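Local coordinates for chitosanase (Bacillus subtilis subsp. subtilis str. 168, PDB 7C6C), which hydrolyses internal beta-(1->4) linkages between D-glucosamine residues in partly acetylated chitosan, as a secreted glycosyl hydrolase of family 46, at residues K161-K166 and N182-V187; D186-D191 and A209-L214. All blocks are in the same frame, centred on the assembly; numbering follows the deposited sequence.

Interaction 1: residues K161-K166 and N182-V187; sequences KRTNKK and NKFLDV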
ATOM      1  N   LYS A 161       8.796   2.998 -14.441  1.00 21.22           N
ATOM      2  CA  LYS A 161       9.811   3.140 -15.480  1.00 22.05           C
ATOM      3  C   LYS A 161       9.935   1.876 -16.322  1.00 22.58           C
ATOM      4  O   LYS A 161      10.080   1.955 -17.548  1.00 23.45           O
ATOM      5  CB  LYS A 161      11.154   3.526 -14.862  1.00 23.54           C
ATOM      6  CG  LYS A 161      11.209   4.963 -14.367  1.00 25.55           C
ATOM      7  CD  LYS A 161      12.594   5.340 -13.868  1.00 27.06           C
ATOM      8  CE  LYS A 161      12.982   4.545 -12.634  1.00 28.16           C
ATOM      9  NZ  LYS A 161      14.319   4.971 -12.119  1.00 29.32           N
ATOM     10  N   ARG A 162       9.870   0.702 -15.692  1.00 22.57           N
ATOM     11  CA  ARG A 162       9.948  -0.537 -16.459  1.00 22.75           C
ATOM     12  C   ARG A 162       8.749  -0.688 -17.382  1.00 22.09           C
ATOM     13  O   ARG A 162       8.887  -1.173 -18.512  1.00 22.65           O
ATOM     14  CB  ARG A 162      10.087  -1.741 -15.529  1.00 24.50           C
ATOM     15  CG  ARG A 162      11.438  -1.788 -14.849  1.00 26.13           C
ATOM     16  CD  ARG A 162      11.936  -3.200 -14.640  1.00 27.06           C
ATOM     17  NE  ARG A 162      11.183  -3.905 -13.612  1.00 27.25           N
ATOM     18  CZ  ARG A 162      11.459  -3.855 -12.312  1.00 26.33           C
ATOM     19  NH1 ARG A 162      12.472  -3.120 -11.868  1.00 25.64           N
ATOM     20  NH2 ARG A 162      10.720  -4.541 -11.458  1.00 26.19           N
ATOM     21  N   THR A 163       7.567  -0.275 -16.917  1.00 21.71           N
ATOM     22  CA  THR A 163       6.380  -0.290 -17.765  1.00 21.15           C
ATOM     23  C   THR A 163       6.535   0.672 -18.935  1.00 22.42           C
ATOM     24  O   THR A 163       6.254   0.315 -20.087  1.00 22.58           O
ATOM     25  CB  THR A 163       5.150   0.066 -16.932  1.00 20.26           C
ATOM     26  OG1 THR A 163       5.012  -0.877 -15.864  1.00 19.49           O
ATOM     27  CG2 THR A 163       3.905   0.024 -17.792  1.00 20.54           C
ATOM     28  N   ASN A 164       6.999   1.897 -18.660  1.00 23.37           N
ATOM     29  CA  ASN A 164       7.195   2.869 -19.732  1.00 24.48           C
ATOM     30  C   ASN A 164       8.127   2.323 -20.806  1.00 26.31           C
ATOM     31  O   ASN A 164       7.874   2.493 -22.006  1.00 27.09           O
ATOM     32  CB  ASN A 164       7.756   4.179 -19.175  1.00 24.00           C
ATOM     33  CG  ASN A 164       6.741   4.957 -18.356  1.00 23.61           C
ATOM     34  OD1 ASN A 164       5.543   4.681 -18.400  1.00 23.59           O
ATOM     35  ND2 ASN A 164       7.217   5.950 -17.616  1.00 23.59           N
ATOM     36  N   LYS A 165       9.210   1.657 -20.396  1.00 27.83           N
ATOM     37  CA  LYS A 165      10.148   1.113 -21.372  1.00 29.56           C
ATOM     38  C   LYS A 165       9.504   0.004 -22.195  1.00 30.00           C
ATOM     39  O   LYS A 165       9.661  -0.036 -23.420  1.00 30.27           O
ATOM     40  CB  LYS A 165      11.412   0.614 -20.669  1.00 30.88           C
ATOM     41  CG  LYS A 165      12.521   0.173 -21.619  1.00 33.05           C
ATOM     42  CD  LYS A 165      13.807  -0.154 -20.869  1.00 34.97           C
ATOM     43  CE  LYS A 165      14.909  -0.617 -21.814  1.00 36.57           C
ATOM     44  NZ  LYS A 165      15.222   0.398 -22.859  1.00 37.85           N
ATOM     45  N   LYS A 166       8.758  -0.894 -21.545  1.00 30.29           N
ATOM     46  CA  LYS A 166       8.102  -1.977 -22.275  1.00 31.35           C
ATOM     47  C   LYS A 166       7.011  -1.450 -23.199  1.00 30.89           C
ATOM     48  O   LYS A 166       6.818  -1.973 -24.302  1.00 31.18           O
ATOM     49  CB  LYS A 166       7.521  -2.998 -21.299  1.00 33.06           C
ATOM     50  CG  LYS A 166       8.537  -3.965 -20.718  1.00 35.13           C
ATOM     51  CD  LYS A 166       7.846  -5.031 -19.881  1.00 36.21           C
ATOM     52  CE  LYS A 166       8.789  -6.174 -19.547  1.00 37.19           C
ATOM     53  NZ  LYS A 166       9.948  -5.715 -18.738  1.00 37.69           N
ATOM     54  N   ASN A 182      -2.397  -2.422 -18.599  1.00 16.65           N
ATOM     55  CA  ASN A 182      -2.247  -3.871 -18.685  1.00 18.04           C
ATOM     56  C   ASN A 182      -0.780  -4.273 -18.613  1.00 17.09           C
ATOM     57  O   ASN A 182      -0.427  -5.255 -17.948  1.00 16.98           O
ATOM     58  CB  ASN A 182      -2.902  -4.400 -19.956  1.00 19.89           C
ATOM     59  CG  ASN A 182      -4.410  -4.360 -19.881  1.00 22.88           C
ATOM     60  OD1 ASN A 182      -4.990  -4.414 -18.799  1.00 24.50           O
ATOM     61  ND2 ASN A 182      -5.056  -4.268 -21.034  1.00 23.79           N
ATOM     62  N   LYS A 183       0.095  -3.507 -19.266  1.00 17.91           N
ATOM     63  CA  LYS A 183       1.521  -3.792 -19.171  1.00 18.60           C
ATOM     64  C   LYS A 183       2.042  -3.526 -17.765  1.00 17.11           C
ATOM     65  O   LYS A 183       2.898  -4.268 -17.268  1.00 18.44           O
ATOM     66  CB  LYS A 183       2.296  -2.988 -20.214  1.00 21.29           C
ATOM     67  CG  LYS A 183       1.813  -3.224 -21.638  1.00 25.22           C
ATOM     68  CD  LYS A 183       2.948  -3.607 -22.580  1.00 28.45           C
ATOM     69  CE  LYS A 183       2.439  -3.816 -24.006  1.00 30.23           C
ATOM     70  NZ  LYS A 183       3.338  -4.690 -24.817  1.00 32.17           N
ATOM     71  N   PHE A 184       1.536  -2.477 -17.105  1.00 16.25           N
ATOM     72  CA  PHE A 184       1.927  -2.213 -15.724  1.00 15.91           C
ATOM     73  C   PHE A 184       1.567  -3.385 -14.822  1.00 15.01           C
ATOM     74  O   PHE A 184       2.369  -3.799 -13.977  1.00 14.92           O
ATOM     75  CB  PHE A 184       1.251  -0.940 -15.217  1.00 15.73           C
ATOM     76  CG  PHE A 184       1.725  -0.516 -13.855  1.00 15.58           C
ATOM     77  CD1 PHE A 184       1.140  -1.024 -12.705  1.00 15.56           C
ATOM     78  CD2 PHE A 184       2.788   0.366 -13.723  1.00 15.79           C
ATOM     79  CE1 PHE A 184       1.598  -0.648 -11.457  1.00 15.94           C
ATOM     80  CE2 PHE A 184       3.242   0.751 -12.477  1.00 16.17           C
ATOM     81  CZ  PHE A 184       2.647   0.242 -11.345  1.00 16.03           C
ATOM     82  N   LEU A 185       0.357  -3.922 -14.979  1.00 14.41           N
ATOM     83  CA  LEU A 185      -0.050  -5.061 -14.165  1.00 14.42           C
ATOM     84  C   LEU A 185       0.846  -6.269 -14.429  1.00 15.02           C
ATOM     85  O   LEU A 185       1.190  -7.006 -13.499  1.00 15.41           O
ATOM     86  CB  LEU A 185      -1.533  -5.366 -14.398  1.00 14.53           C
ATOM     87  CG  LEU A 185      -2.488  -4.291 -13.861  1.00 14.41           C
ATOM     88  CD1 LEU A 185      -3.890  -4.471 -14.436  1.00 15.74           C
ATOM     89  CD2 LEU A 185      -2.534  -4.331 -12.342  1.00 14.29           C
ATOM     90  N   ASP A 186       1.263  -6.465 -15.686  1.00 15.96           N
ATOM     91  CA  ASP A 186       2.218  -7.525 -16.007  1.00 17.33           C
ATOM     92  C   ASP A 186       3.549  -7.304 -15.295  1.00 17.34           C
ATOM     93  O   ASP A 186       4.130  -8.237 -14.726  1.00 17.72           O
ATOM     94  CB  ASP A 186       2.468  -7.561 -17.514  1.00 18.42           C
ATOM     95  CG  ASP A 186       1.295  -8.098 -18.297  1.00 20.51           C
ATOM     96  OD1 ASP A 186       0.361  -8.659 -17.690  1.00 21.28           O
ATOM     97  OD2 ASP A 186       1.329  -7.969 -19.541  1.00 22.48           O
ATOM     98  N   VAL A 187       4.063  -6.073 -15.356  1.00 16.81           N
ATOM     99  CA  VAL A 187       5.332  -5.743 -14.716  1.00 17.33           C
ATOM    100  C   VAL A 187       5.235  -5.947 -13.210  1.00 16.09           C
ATOM    101  O   VAL A 187       6.147  -6.493 -12.579  1.00 16.38           O
ATOM    102  CB  VAL A 187       5.737  -4.303 -15.084  1.00 18.02           C
ATOM    103  CG1 VAL A 187       6.836  -3.794 -14.161  1.00 18.80           C
ATOM    104  CG2 VAL A 187       6.179  -4.228 -16.544  1.00 18.58           C
TER
HETATM  105  O   HOH W   1       8.938  -6.316 -12.945  1.00 21.61           O
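Two helices of the glycosyl hydrolase 46 fold, 156-167 and 177-193, pack here away from the catalytic residues; the axes of segments 161-166 and 182-187 approach to 9.0 Å and run at 126°. Thr163 lies at the centre of the contact, its CA 5.3 Å from the CA of Phe184, so the helices come close around a small side chain. Its methyl CG2, anti to the backbone N, presses on the backbone of the other helix, 3.5 Å from Phe184 N. The hydroxyl, swung to the other side beside its own backbone N, lies 3.3 Å from Phe184 CD2 and 3.6 Å from Val187 CB; it is hydrogen-bonded to Leu159 O one turn earlier. Val187 sends its two methyls apart, CG1 to Arg162 CB and CG2 to Lys166 CD at 3.8 Å, the lysine chain crossing it obliquely. At one end water 1 sits in the plane of the Arg162 guanidinium, accepting from NH2 (2.9 Å) and donating to Val187 O (2.8 Å), while NH1 bonds to Pro153 O. No direct hydrogen bond joins the segments, held mainly by van der Waals packing; the threonine hydroxyl is satisfied within its own helix and a water bridges the polar margin.

Interaction 2: residues D186-D191 and A209-L214; sequences DVRYDD and ARVDVL. With LMR ((2S)-2-hydroxybutanedioic acid), chain B.
Arg188 and Arg210 form the dense, buried part of this nearly antiparallel helix pair, whereas Tyr189 lies on its exposed margin. Arg188 runs out fully extended, CG anti to the backbone N (chi1 -176°), and places NH2 over one face of the Arg210 guanidinium, 3.3 Å from Arg210 NE. Both atoms are donors, so this is a contact of like charges and no hydrogen bond; the two planes are inclined at 49°. Arg210 CG in turn lies over a face of the Arg188 guanidinium, its chain starting from the crowded position between backbone N and carbonyl carbon (chi1 71°). Leu214 CD1 packs 4.0 Å from Arg188 NH1. Toward the margin Val211 supplies looser apolar contact, CG2 to Arg188 CG at 4.2 Å and CG1 to Tyr189 CB at 4.3 Å. On another side of helix 209-219, the bound (2S)-2-hydroxybutanedioic acid has its O4B 3.6 Å from Ala209 CB. Asp142 forms salt bridges with both arginines, and Gln146 accepts from Arg188 NH2. Arg210 also salt-bridges Glu19, the predicted proton donor; the paired positive charges are thus offset by acids, and Arg210 would probably stabilise the ionised form of Glu19, with Arg188 in the second shell.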
ATOM      1  N   ASP A 186       1.263  -6.465 -15.686  1.00 15.96           N
ATOM      2  CA  ASP A 186       2.218  -7.525 -16.007  1.00 17.33           C
ATOM      3  C   ASP A 186       3.549  -7.304 -15.295  1.00 17.34           C
ATOM      4  O   ASP A 186       4.130  -8.237 -14.726  1.00 17.72           O
ATOM      5  CB  ASP A 186       2.468  -7.561 -17.514  1.00 18.42           C
ATOM      6  CG  ASP A 186       1.295  -8.098 -18.297  1.00 20.51           C
ATOM      7  OD1 ASP A 186       0.361  -8.659 -17.690  1.00 21.28           O
ATOM      8  OD2 ASP A 186       1.329  -7.969 -19.541  1.00 22.48           O
ATOM      9  N   VAL A 187       4.063  -6.073 -15.356  1.00 16.81           N
ATOM     10  CA  VAL A 187       5.332  -5.743 -14.716  1.00 17.33           C
ATOM     11  C   VAL A 187       5.235  -5.947 -13.210  1.00 16.09           C
ATOM     12  O   VAL A 187       6.147  -6.493 -12.579  1.00 16.38           O
ATOM     13  CB  VAL A 187       5.737  -4.303 -15.084  1.00 18.02           C
ATOM     14  CG1 VAL A 187       6.836  -3.794 -14.161  1.00 18.80           C
ATOM     15  CG2 VAL A 187       6.179  -4.228 -16.544  1.00 18.58           C
ATOM     16  N   ARG A 188       4.126  -5.517 -12.610  1.00 15.17           N
ATOM     17  CA  ARG A 188       3.963  -5.697 -11.173  1.00 14.82           C
ATOM     18  C   ARG A 188       3.872  -7.172 -10.805  1.00 15.25           C
ATOM     19  O   ARG A 188       4.480  -7.605  -9.821  1.00 15.44           O
ATOM     20  CB  ARG A 188       2.743  -4.927 -10.672  1.00 14.68           C
ATOM     21  CG  ARG A 188       2.594  -5.009  -9.170  1.00 13.77           C
ATOM     22  CD  ARG A 188       1.509  -4.092  -8.646  1.00 13.08           C
ATOM     23  NE  ARG A 188       1.433  -4.195  -7.195  1.00 11.83           N
ATOM     24  CZ  ARG A 188       0.388  -3.815  -6.467  1.00 11.15           C
ATOM     25  NH1 ARG A 188      -0.680  -3.286  -7.056  1.00 11.80           N
ATOM     26  NH2 ARG A 188       0.417  -3.975  -5.146  1.00 11.73           N
ATOM     27  N   TYR A 189       3.118  -7.956 -11.580  1.00 15.59           N
ATOM     28  CA  TYR A 189       3.056  -9.395 -11.337  1.00 16.42           C
ATOM     29  C   TYR A 189       4.450 -10.006 -11.333  1.00 16.79           C
ATOM     30  O   TYR A 189       4.803 -10.782 -10.438  1.00 16.69           O
ATOM     31  CB  TYR A 189       2.191 -10.066 -12.405  1.00 18.46           C
ATOM     32  CG  TYR A 189       2.133 -11.570 -12.270  1.00 20.68           C
ATOM     33  CD1 TYR A 189       1.176 -12.176 -11.468  1.00 22.44           C
ATOM     34  CD2 TYR A 189       3.044 -12.386 -12.933  1.00 21.69           C
ATOM     35  CE1 TYR A 189       1.120 -13.549 -11.334  1.00 23.26           C
ATOM     36  CE2 TYR A 189       2.997 -13.761 -12.801  1.00 23.32           C
ATOM     37  CZ  TYR A 189       2.031 -14.335 -12.002  1.00 24.45           C
ATOM     38  OH  TYR A 189       1.969 -15.702 -11.860  1.00 26.43           O
ATOM     39  N   ASP A 190       5.255  -9.671 -12.343  1.00 17.55           N
ATOM     40  CA  ASP A 190       6.604 -10.219 -12.428  1.00 18.31           C
ATOM     41  C   ASP A 190       7.433  -9.818 -11.217  1.00 18.25           C
ATOM     42  O   ASP A 190       8.224 -10.616 -10.702  1.00 18.91           O
ATOM     43  CB  ASP A 190       7.280  -9.745 -13.713  1.00 20.86           C
ATOM     44  CG  ASP A 190       6.688 -10.380 -14.956  1.00 24.58           C
ATOM     45  OD1 ASP A 190       6.007 -11.420 -14.838  1.00 24.95           O
ATOM     46  OD2 ASP A 190       6.918  -9.837 -16.056  1.00 26.53           O
ATOM     47  N   ASP A 191       7.260  -8.587 -10.743  1.00 17.68           N
ATOM     48  CA  ASP A 191       8.035  -8.139  -9.592  1.00 17.26           C
ATOM     49  C   ASP A 191       7.607  -8.852  -8.315  1.00 16.65           C
ATOM     50  O   ASP A 191       8.449  -9.177  -7.469  1.00 17.36           O
ATOM     51  CB  ASP A 191       7.908  -6.627  -9.431  1.00 17.29           C
ATOM     52  CG  ASP A 191       8.851  -6.088  -8.392  1.00 16.91           C
ATOM     53  OD1 ASP A 191      10.068  -6.222  -8.622  1.00 17.47           O
ATOM     54  OD2 ASP A 191       8.394  -5.557  -7.359  1.00 16.92           O
ATOM     55  N   ALA A 209      -2.510 -12.319  -6.392  1.00 14.25           N
ATOM     56  CA  ALA A 209      -3.923 -12.281  -6.757  1.00 14.64           C
ATOM     57  C   ALA A 209      -4.450 -10.855  -6.863  1.00 13.15           C
ATOM     58  O   ALA A 209      -5.410 -10.617  -7.599  1.00 13.93           O
ATOM     59  CB  ALA A 209      -4.763 -13.092  -5.770  1.00 16.53           C
ATOM     60  N   ARG A 210      -3.856  -9.899  -6.141  1.00 12.16           N
ATOM     61  CA  ARG A 210      -4.342  -8.524  -6.239  1.00 11.44           C
ATOM     62  C   ARG A 210      -4.196  -7.981  -7.651  1.00 11.62           C
ATOM     63  O   ARG A 210      -5.030  -7.185  -8.099  1.00 12.03           O
ATOM     64  CB  ARG A 210      -3.665  -7.623  -5.199  1.00 11.10           C
ATOM     65  CG  ARG A 210      -2.200  -7.306  -5.450  1.00 11.96           C
ATOM     66  CD  ARG A 210      -1.466  -7.071  -4.140  1.00 11.79           C
ATOM     67  NE  ARG A 210      -1.836  -5.810  -3.500  1.00 11.65           N
ATOM     68  CZ  ARG A 210      -1.539  -5.523  -2.236  1.00 11.44           C
ATOM     69  NH1 ARG A 210      -0.926  -6.429  -1.485  1.00 13.10           N
ATOM     70  NH2 ARG A 210      -1.854  -4.345  -1.717  1.00 11.70           N
ATOM     71  N   VAL A 211      -3.161  -8.417  -8.373  1.00 12.23           N
ATOM     72  CA  VAL A 211      -3.004  -7.999  -9.764  1.00 13.22           C
ATOM     73  C   VAL A 211      -4.186  -8.477 -10.598  1.00 12.60           C
ATOM     74  O   VAL A 211      -4.736  -7.725 -11.414  1.00 13.22           O
ATOM     75  CB  VAL A 211      -1.657  -8.486 -10.332  1.00 15.00           C
ATOM     76  CG1 VAL A 211      -1.596  -8.212 -11.827  1.00 16.21           C
ATOM     77  CG2 VAL A 211      -0.505  -7.801  -9.617  1.00 16.51           C
ATOM     78  N   ASP A 212      -4.617  -9.728 -10.394  1.00 12.84           N
ATOM     79  CA  ASP A 212      -5.740 -10.245 -11.167  1.00 14.03           C
ATOM     80  C   ASP A 212      -7.058  -9.594 -10.768  1.00 12.55           C
ATOM     81  O   ASP A 212      -7.922  -9.387 -11.626  1.00 13.21           O
ATOM     82  CB  ASP A 212      -5.827 -11.766 -11.056  1.00 17.13           C
ATOM     83  CG  ASP A 212      -6.711 -12.370 -12.129  1.00 20.26           C
ATOM     84  OD1 ASP A 212      -6.413 -12.176 -13.330  1.00 21.73           O
ATOM     85  OD2 ASP A 212      -7.708 -13.030 -11.779  1.00 22.68           O
ATOM     86  N   VAL A 213      -7.243  -9.259  -9.488  1.00 11.53           N
ATOM     87  CA  VAL A 213      -8.459  -8.552  -9.092  1.00 11.64           C
ATOM     88  C   VAL A 213      -8.544  -7.214  -9.815  1.00 10.53           C
ATOM     89  O   VAL A 213      -9.597  -6.831 -10.342  1.00 10.68           O
ATOM     90  CB  VAL A 213      -8.522  -8.388  -7.561  1.00 12.24           C
ATOM     91  CG1 VAL A 213      -9.680  -7.478  -7.175  1.00 12.41           C
ATOM     92  CG2 VAL A 213      -8.661  -9.739  -6.886  1.00 13.49           C
ATOM     93  N   LEU A 214      -7.426  -6.482  -9.850  1.00 10.47           N
ATOM     94  CA  LEU A 214      -7.403  -5.187 -10.515  1.00 10.62           C
ATOM     95  C   LEU A 214      -7.593  -5.344 -12.019  1.00 10.70           C
ATOM     96  O   LEU A 214      -8.337  -4.576 -12.642  1.00 10.85           O
ATOM     97  CB  LEU A 214      -6.094  -4.464 -10.183  1.00 10.80           C
ATOM     98  CG  LEU A 214      -5.938  -4.095  -8.700  1.00 11.11           C
ATOM     99  CD1 LEU A 214      -4.476  -3.749  -8.373  1.00 11.48           C
ATOM    100  CD2 LEU A 214      -6.878  -2.947  -8.306  1.00 11.49           C
TER
HETATM  101  C1  LMR B 301      -9.154 -16.256  -9.721  1.00 33.89           C
HETATM  102  O1A LMR B 301      -9.907 -16.050  -8.747  1.00 32.20           O
HETATM  103  O1B LMR B 301      -9.570 -16.312 -10.897  1.00 34.66           O
HETATM  104  C2  LMR B 301      -7.686 -16.458  -9.479  1.00 33.46           C
HETATM  105  O2  LMR B 301      -7.083 -16.915 -10.696  1.00 34.59           O
HETATM  106  C3  LMR B 301      -7.021 -15.152  -9.046  1.00 31.44           C
HETATM  107  C4  LMR B 301      -7.395 -14.787  -7.625  1.00 29.41           C
HETATM  108  O4A LMR B 301      -7.170 -15.620  -6.716  1.00 28.29           O
HETATM  109  O4B LMR B 301      -7.907 -13.665  -7.403  1.00 28.95           O

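Helix 177-193 is common to both contacts, which share Asp186 and Val187 and have centres 11 Å apart. Along the chain helix 156-167 comes first, then the shared helix, then, after the short helix 201-205, helix 209-219; the shared helix thus packs against the preceding helix and against one further along the chain. Interaction 1 lies nearer the periphery, about 18 Å from the centre of the chain against about 14 Å for interaction 2. They meet directly where Leu185 packs on Val211 and Leu214, and through a long, weak ion pair between Arg162 and Asp191. One helix therefore connects outer van der Waals packing with a buried charge cluster that reaches the predicted proton donor.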